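Local coordinates for ankyrin-repeat protein B (Legionella pneumophila, PDB 5K34) that probably acts as an F-box effector that hijacks the host ubiquitin-proteasome system, this piece being its ankyrin domain, a likely protein-binding module, at residues Trp11-Leu23 with Arg46-Thr60. Numbering follows the deposited sequence. Where two conformers were deposited one is given.
Sequences WGNLMVAARSNNL and RTPLLAAIEGKAYQT. With SO4 (sulfate ion), chain C.
Trp11 meets Arg46 with the rim of its indole: the carbonyl O of Arg46 lies in the ring plane, 3.4 Å from Trp11 CZ2, while Leu14 CD2 rests over one face, offset toward the rim. The indole also stacks with His43. The guanidinium of Arg19 has Ala51 CB and Met15 O over one face and Glu54 at its edge; its plane is nearly that of the Arg46 guanidinium, and Glu54 joins the two. Arg19 grips it side-on, NE and NH2 both donating to Glu54 OE2, at 2.8 Å from NE. Arg46 approaches end-on, NH1 to OE1 and NH2 to OE2, so OE2 accepts three hydrogen bonds; Arg46 NE reaches Asp76. The shared carboxylate probably offsets the two close cations.

In this ankyrin-repeat domain, helical segments 11-19 and 48-54 run in the same general direction, their axes inclined at 34° and 7.4 Å apart at closest approach. Ala18 enters as a knob among Pro48, Ala51, Ala52 and Thr60, its CB 3.5 Å from Pro48 O. Pro48 in turn fits among Trp11, Leu14, Met15 and Ala18. Met15, bent at chi2 and chi3 (-66° and -75°), lays SD against the Thr47 carbonyl and CE against Ala51 CB.

Beyond helix 5-19, Asn21, the positive-phi residue of a Schellman motif, reaches the start of helix 58-67. Its OD1 accepts from Thr60 OG1 (2.7 Å) and, nearly end-on, from Thr60 N. Asn21 ND2 donates to Gln59 OE1 from above the Gln59 carbonyl plane; a sulfate, probably from the crystallisation liquor, accepts from Asn21 ND2 at O2 (2.9 Å) and from Gln59 NE2 at O4.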
loop_
_atom_site.group_PDB
_atom_site.type_symbol
_atom_site.label_atom_id
_atom_site.label_comp_id
_atom_site.label_asym_id
_atom_site.label_seq_id
_atom_site.Cartn_x
_atom_site.Cartn_y
_atom_site.Cartn_z
ATOM N N TRP A 11 2.191 -14.048 -1.013
ATOM C CA TRP A 11 1.450 -12.799 -1.266
ATOM C C TRP A 11 0.459 -12.518 -0.123
ATOM O O TRP A 11 0.353 -11.376 0.340
ATOM C CB TRP A 11 0.702 -12.864 -2.599
ATOM C CG TRP A 11 -0.028 -11.586 -2.907
ATOM C CD1 TRP A 11 -1.301 -11.247 -2.532
ATOM C CD2 TRP A 11 0.501 -10.476 -3.614
ATOM N NE1 TRP A 11 -1.590 -9.979 -2.979
ATOM C CE2 TRP A 11 -0.515 -9.485 -3.668
ATOM C CE3 TRP A 11 1.734 -10.214 -4.234
ATOM C CZ2 TRP A 11 -0.328 -8.265 -4.314
ATOM C CZ3 TRP A 11 1.915 -8.975 -4.863
ATOM C CH2 TRP A 11 0.890 -8.039 -4.915
ATOM N N GLY A 12 -0.298 -13.535 0.296
ATOM C CA GLY A 12 -1.235 -13.306 1.401
ATOM C C GLY A 12 -0.543 -12.873 2.671
ATOM O O GLY A 12 -1.016 -11.962 3.362
ATOM N N ASN A 13 0.604 -13.490 2.970
ATOM C CA ASN A 13 1.368 -13.100 4.156
ATOM C C ASN A 13 1.937 -11.685 4.005
ATOM O O ASN A 13 2.048 -10.943 4.997
ATOM C CB ASN A 13 2.512 -14.101 4.384
ATOM C CG ASN A 13 2.024 -15.406 4.918
ATOM O OD1 ASN A 13 0.897 -15.537 5.397
ATOM N ND2 ASN A 13 2.888 -16.414 4.867
ATOM N N LEU A 14 2.300 -11.304 2.776
ATOM C CA LEU A 14 2.787 -9.941 2.465
ATOM C C LEU A 14 1.709 -8.910 2.727
ATOM O O LEU A 14 1.966 -7.843 3.291
ATOM C CB LEU A 14 3.216 -9.902 1.019
ATOM C CG LEU A 14 3.612 -8.575 0.410
ATOM C CD1 LEU A 14 4.811 -7.978 1.133
ATOM C CD2 LEU A 14 3.889 -8.767 -1.076
ATOM N N MET A 15 0.470 -9.133 2.288
ATOM C CA MET A 15 -0.660 -8.249 2.564
ATOM C C MET A 15 -0.838 -8.073 4.071
ATOM O O MET A 15 -1.028 -6.935 4.552
ATOM C CB MET A 15 -1.927 -8.803 1.936
ATOM C CG MET A 15 -1.896 -8.755 0.405
ATOM S SD MET A 15 -1.893 -7.115 -0.313
ATOM C CE MET A 15 -3.625 -6.661 -0.046
ATOM N N VAL A 16 -0.819 -9.162 4.866
ATOM C CA VAL A 16 -0.946 -9.033 6.316
ATOM C C VAL A 16 0.228 -8.268 6.950
ATOM O O VAL A 16 0.025 -7.410 7.828
ATOM C CB VAL A 16 -1.129 -10.415 6.957
ATOM C CG1 VAL A 16 -1.043 -10.326 8.483
ATOM C CG2 VAL A 16 -2.476 -10.987 6.546
ATOM N N ALA A 17 1.444 -8.585 6.512
ATOM C CA ALA A 17 2.613 -7.914 7.072
ATOM C C ALA A 17 2.523 -6.428 6.776
ATOM O O ALA A 17 2.798 -5.598 7.650
ATOM C CB ALA A 17 3.883 -8.500 6.481
ATOM N N ALA A 18 2.163 -6.054 5.546
ATOM C CA ALA A 18 2.063 -4.638 5.211
ATOM C C ALA A 18 0.953 -3.956 6.002
ATOM O O ALA A 18 1.172 -2.868 6.563
ATOM C CB ALA A 18 1.830 -4.473 3.733
ATOM N N ARG A 19 -0.222 -4.587 6.124
ATOM C CA ARG A 19 -1.330 -3.983 6.874
ATOM C C ARG A 19 -0.985 -3.787 8.337
ATOM O O ARG A 19 -1.494 -2.840 8.972
ATOM C CB ARG A 19 -2.541 -4.914 6.729
ATOM C CG ARG A 19 -3.851 -4.228 7.199
ATOM C CD ARG A 19 -5.071 -5.140 7.029
ATOM N NE ARG A 19 -5.368 -5.469 5.653
ATOM C CZ ARG A 19 -5.205 -6.686 5.102
ATOM N NH1 ARG A 19 -4.671 -7.709 5.750
ATOM N NH2 ARG A 19 -5.536 -6.851 3.812
ATOM N N SER A 20 -0.121 -4.646 8.880
ATOM C CA SER A 20 0.248 -4.533 10.300
ATOM C C SER A 20 1.502 -3.716 10.518
ATOM O O SER A 20 1.987 -3.621 11.653
ATOM C CB SER A 20 0.441 -5.896 10.950
ATOM O OG SER A 20 1.456 -6.600 10.277
ATOM N N ASN A 21 2.027 -3.074 9.477
ATOM C CA ASN A 21 3.231 -2.239 9.607
ATOM C C ASN A 21 4.459 -3.062 9.967
ATOM O O ASN A 21 5.429 -2.518 10.508
ATOM C CB ASN A 21 3.029 -1.083 10.601
ATOM C CG ASN A 21 3.773 0.207 10.214
ATOM O OD1 ASN A 21 4.215 0.417 9.086
ATOM N ND2 ASN A 21 3.839 1.126 11.184
ATOM N N ASN A 22 4.435 -4.352 9.655
ATOM C CA ASN A 22 5.579 -5.214 9.894
ATOM C C ASN A 22 6.511 -5.167 8.704
ATOM O O ASN A 22 6.578 -6.084 7.845
ATOM C CB ASN A 22 5.136 -6.641 10.213
ATOM C CG ASN A 22 6.286 -7.464 10.803
ATOM O OD1 ASN A 22 7.456 -7.169 10.579
ATOM N ND2 ASN A 22 5.968 -8.513 11.539
ATOM N N LEU A 23 7.245 -4.059 8.612
ATOM C CA LEU A 23 8.111 -3.794 7.462
ATOM C C LEU A 23 9.253 -4.827 7.376
ATOM O O LEU A 23 9.654 -5.219 6.280
ATOM C CB LEU A 23 8.666 -2.380 7.494
ATOM C CG LEU A 23 9.542 -2.002 6.317
ATOM C CD1 LEU A 23 8.869 -2.171 4.954
ATOM C CD2 LEU A 23 9.987 -0.556 6.487
ATOM N N ARG A 46 -5.478 -5.813 -5.659
ATOM C CA ARG A 46 -4.892 -5.056 -4.550
ATOM C C ARG A 46 -3.383 -5.210 -4.522
ATOM O O ARG A 46 -2.807 -6.135 -5.108
ATOM C CB ARG A 46 -5.479 -5.540 -3.198
ATOM C CG ARG A 46 -7.001 -5.687 -3.184
ATOM C CD ARG A 46 -7.540 -5.785 -1.773
ATOM N NE ARG A 46 -7.729 -4.448 -1.223
ATOM C CZ ARG A 46 -7.552 -4.126 0.054
ATOM N NH1 ARG A 46 -7.742 -2.867 0.443
ATOM N NH2 ARG A 46 -7.150 -5.036 0.949
ATOM N N THR A 47 -2.713 -4.298 -3.797
ATOM C CA THR A 47 -1.266 -4.429 -3.564
ATOM C C THR A 47 -1.003 -4.226 -2.073
ATOM O O THR A 47 -1.879 -3.736 -1.349
ATOM C CB THR A 47 -0.480 -3.323 -4.307
ATOM O OG1 THR A 47 -0.802 -2.047 -3.744
ATOM C CG2 THR A 47 -0.756 -3.352 -5.827
ATOM N N PRO A 48 0.220 -4.522 -1.612
ATOM C CA PRO A 48 0.561 -4.251 -0.227
ATOM C C PRO A 48 0.621 -2.770 0.074
ATOM O O PRO A 48 0.600 -2.388 1.252
ATOM C CB PRO A 48 1.927 -4.929 -0.033
ATOM C CG PRO A 48 2.470 -5.099 -1.409
ATOM C CD PRO A 48 1.231 -5.364 -2.278
ATOM N N LEU A 49 0.709 -1.894 -0.938
ATOM C CA LEU A 49 0.599 -0.450 -0.669
ATOM C C LEU A 49 -0.798 -0.127 -0.166
ATOM O O LEU A 49 -0.942 0.594 0.828
ATOM C CB LEU A 49 0.947 0.343 -1.926
ATOM C CG LEU A 49 0.813 1.866 -1.818
ATOM C CD1 LEU A 49 1.676 2.434 -0.668
ATOM C CD2 LEU A 49 1.186 2.533 -3.141
ATOM N N LEU A 50 -1.858 -0.672 -0.800
ATOM C CA LEU A 50 -3.214 -0.529 -0.283
ATOM C C LEU A 50 -3.377 -1.106 1.075
ATOM O O LEU A 50 -4.037 -0.539 1.955
ATOM C CB LEU A 50 -4.257 -1.174 -1.188
ATOM C CG LEU A 50 -4.742 -0.488 -2.421
ATOM C CD1 LEU A 50 -5.937 -1.285 -2.986
ATOM C CD2 LEU A 50 -5.210 0.968 -2.109
ATOM N N ALA A 51 -2.813 -2.306 1.294
ATOM C CA ALA A 51 -2.891 -2.965 2.593
ATOM C C ALA A 51 -2.283 -2.087 3.680
ATOM O O ALA A 51 -2.876 -1.920 4.756
ATOM C CB ALA A 51 -2.215 -4.318 2.551
ATOM N N ALA A 52 -1.090 -1.537 3.419
ATOM C CA ALA A 52 -0.460 -0.664 4.385
ATOM C C ALA A 52 -1.310 0.542 4.660
ATOM O O ALA A 52 -1.496 0.893 5.834
ATOM C CB ALA A 52 0.940 -0.272 3.897
ATOM N N ILE A 53 -1.852 1.177 3.630
ATOM C CA ILE A 53 -2.708 2.353 3.848
ATOM C C ILE A 53 -3.899 2.001 4.733
ATOM O O ILE A 53 -4.165 2.676 5.737
ATOM C CB ILE A 53 -3.164 2.937 2.490
ATOM C CG1 ILE A 53 -1.972 3.574 1.784
ATOM C CG2 ILE A 53 -4.315 3.947 2.707
ATOM C CD1 ILE A 53 -2.221 3.809 0.292
ATOM N N GLU A 54 -4.618 0.916 4.416
ATOM C CA GLU A 54 -5.834 0.649 5.199
ATOM C C GLU A 54 -5.512 0.237 6.609
ATOM O O GLU A 54 -6.349 0.442 7.513
ATOM C CB GLU A 54 -6.723 -0.408 4.536
ATOM C CG GLU A 54 -6.199 -1.817 4.606
ATOM C CD GLU A 54 -7.025 -2.794 3.778
ATOM O OE1 GLU A 54 -8.111 -2.421 3.269
ATOM O OE2 GLU A 54 -6.539 -3.930 3.574
ATOM N N GLY A 55 -4.325 -0.302 6.897
ATOM C CA GLY A 55 -3.901 -0.634 8.254
ATOM C C GLY A 55 -3.311 0.544 8.996
ATOM O O GLY A 55 -2.864 0.348 10.134
ATOM N N LYS A 56 -3.276 1.729 8.388
ATOM C CA LYS A 56 -2.623 2.905 8.979
ATOM C C LYS A 56 -1.155 2.661 9.209
ATOM O O LYS A 56 -0.497 3.266 10.077
ATOM C CB LYS A 56 -3.320 3.354 10.278
ATOM C CG LYS A 56 -4.816 3.597 10.113
ATOM C CD LYS A 56 -5.456 4.265 11.306
ATOM C CE LYS A 56 -5.282 3.464 12.577
ATOM N NZ LYS A 56 -6.074 4.141 13.666
ATOM N N ALA A 57 -0.573 1.800 8.368
ATOM C CA ALA A 57 0.845 1.422 8.456
ATOM C C ALA A 57 1.631 2.388 7.575
ATOM O O ALA A 57 2.202 2.019 6.553
ATOM C CB ALA A 57 1.006 -0.048 8.000
ATOM N N TYR A 58 1.651 3.664 7.991
ATOM C CA TYR A 58 2.100 4.697 7.062
ATOM C C TYR A 58 3.599 4.660 6.772
ATOM O O TYR A 58 4.005 5.004 5.674
ATOM C CB TYR A 58 1.600 6.097 7.491
ATOM C CG TYR A 58 0.099 6.163 7.518
ATOM C CD1 TYR A 58 -0.660 5.961 6.359
ATOM C CD2 TYR A 58 -0.578 6.447 8.672
ATOM C CE1 TYR A 58 -2.046 6.001 6.372
ATOM C CE2 TYR A 58 -1.977 6.526 8.702
ATOM C CZ TYR A 58 -2.683 6.284 7.565
ATOM O OH TYR A 58 -4.062 6.313 7.655
ATOM N N GLN A 59 4.388 4.188 7.736
ATOM C CA GLN A 59 5.837 4.038 7.446
ATOM C C GLN A 59 6.097 2.919 6.405
ATOM O O GLN A 59 6.916 3.168 5.510
ATOM C CB GLN A 59 6.652 3.792 8.708
ATOM C CG GLN A 59 6.449 4.842 9.812
ATOM C CD GLN A 59 5.477 4.398 10.877
ATOM O OE1 GLN A 59 4.361 3.920 10.551
ATOM N NE2 GLN A 59 5.852 4.498 12.140
ATOM N N THR A 60 5.355 1.856 6.469
ATOM C CA THR A 60 5.472 0.812 5.476
ATOM C C THR A 60 4.983 1.325 4.109
ATOM O O THR A 60 5.582 1.050 3.084
ATOM C CB THR A 60 4.706 -0.439 5.924
ATOM O OG1 THR A 60 5.356 -0.984 7.079
ATOM C CG2 THR A 60 4.691 -1.526 4.825
HETATM S S SO4 C . 3.380 1.960 14.732
HETATM O O1 SO4 C . 3.881 1.595 16.103
HETATM O O2 SO4 C . 2.944 0.696 13.961
HETATM O O3 SO4 C . 2.274 2.959 14.817
HETATM O O4 SO4 C . 4.387 2.747 13.968
#